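Local atomic coordinates of spartin (Homo sapiens, PDB entry 4U7I), a protein that acts as a lipophagy receptor and lipid transfer protein in lipid droplet turnover, and binds the ESCRT-III protein IST1 through its MIT domain. Residues A[52-55]-A[59-62]. Residues are numbered along the deposited sequence; the frame is centred on the assembly and turned at random.
Sequences SISS and EHTG
H60 brings the ND1-CE1 side of its imidazole up to the backbone of S54 and S55, meeting it obliquely and closing the loop that joins helix 33-51 to helix 63-90 in the three-helix MIT domain. Just before it, E59 has no modelled side chain beyond CB; E59 O takes a weak hydrogen bond from T61 N (2.8 Å), spanning the inverse gamma turn centred on H60. From that turn the CB of H60 points toward 52-55, and with CG anti to the carbonyl carbon (chi1 -57°) the ring is carried on to the serines. H60 ND1 comes to 3.2 Å from S55 C. Next to it in the ring, H60 CE1 sits 3.3 Å from S54 O. The S54 hydroxyl, swung opposite its own backbone N (chi1 177°), comes in at the ring edge, in the ring plane, with S54 OG 3.9 Å from H60 CE1, although its hydrogen bond goes to E57. At the root of the ring, H60 CB lies 3.7 Å from S55 O. The imidazole is also stacked with the ring of W65, from helix 63-90. G62 takes the N-cap position of that helix. No hydrogen bond links the two segments directly. Instead, R69 NH1 is hydrogen-bonded to both S55 O and H60 O, bridging their carbonyls, and Q72 holds S55 OG and I53 O. Chemically, then, this surface contact is an oblique van der Waals approach of a ring to peptide groups, while R69 of helix 63-90 ties both sides, Q72 of the same helix ties 52-55, and E57 holds S54 within the loop.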
# COMPACT_ATOMS: atom_id res chain seq x y z
N SER A 52 1.48 3.20 -10.89
CA SER A 52 2.04 3.32 -12.24
C SER A 52 1.08 3.94 -13.26
O SER A 52 1.50 4.34 -14.34
CB SER A 52 2.47 1.95 -12.74
OG SER A 52 1.33 1.19 -13.09
N ILE A 53 -0.21 4.01 -12.93
CA ILE A 53 -1.21 4.48 -13.89
C ILE A 53 -1.16 6.01 -14.04
O ILE A 53 -1.30 6.73 -13.07
CB ILE A 53 -2.63 4.06 -13.46
CG1 ILE A 53 -2.69 2.54 -13.25
CG2 ILE A 53 -3.65 4.55 -14.48
CD1 ILE A 53 -2.27 1.74 -14.46
N SER A 54 -0.93 6.48 -15.27
CA SER A 54 -0.90 7.91 -15.55
C SER A 54 -2.23 8.53 -15.14
O SER A 54 -3.29 8.02 -15.50
CB SER A 54 -0.62 8.16 -17.04
OG SER A 54 -0.65 9.55 -17.36
N SER A 55 -2.20 9.62 -14.37
CA SER A 55 -3.43 10.18 -13.82
C SER A 55 -3.47 11.71 -13.78
O SER A 55 -4.32 12.29 -13.11
CB SER A 55 -3.69 9.62 -12.42
OG SER A 55 -2.58 9.86 -11.55
N GLU A 59 -7.41 14.59 -20.16
CA GLU A 59 -8.72 13.96 -20.04
C GLU A 59 -8.99 13.50 -18.60
O GLU A 59 -10.12 13.14 -18.27
CB GLU A 59 -8.83 12.76 -20.99
N HIS A 60 -7.96 13.52 -17.76
CA HIS A 60 -8.10 13.01 -16.39
C HIS A 60 -8.71 14.05 -15.46
O HIS A 60 -8.09 14.48 -14.49
CB HIS A 60 -6.75 12.54 -15.86
CG HIS A 60 -6.10 11.50 -16.72
ND1 HIS A 60 -4.75 11.22 -16.68
CD2 HIS A 60 -6.63 10.66 -17.65
CE1 HIS A 60 -4.47 10.26 -17.54
NE2 HIS A 60 -5.60 9.90 -18.14
N THR A 61 -9.95 14.43 -15.75
CA THR A 61 -10.64 15.41 -14.94
C THR A 61 -11.88 14.78 -14.30
O THR A 61 -12.34 13.72 -14.72
CB THR A 61 -11.06 16.61 -15.78
OG1 THR A 61 -11.98 16.18 -16.79
CG2 THR A 61 -9.84 17.23 -16.45
N GLY A 62 -12.41 15.45 -13.28
CA GLY A 62 -13.61 15.00 -12.62
C GLY A 62 -13.35 14.28 -11.31
O GLY A 62 -12.24 13.80 -11.06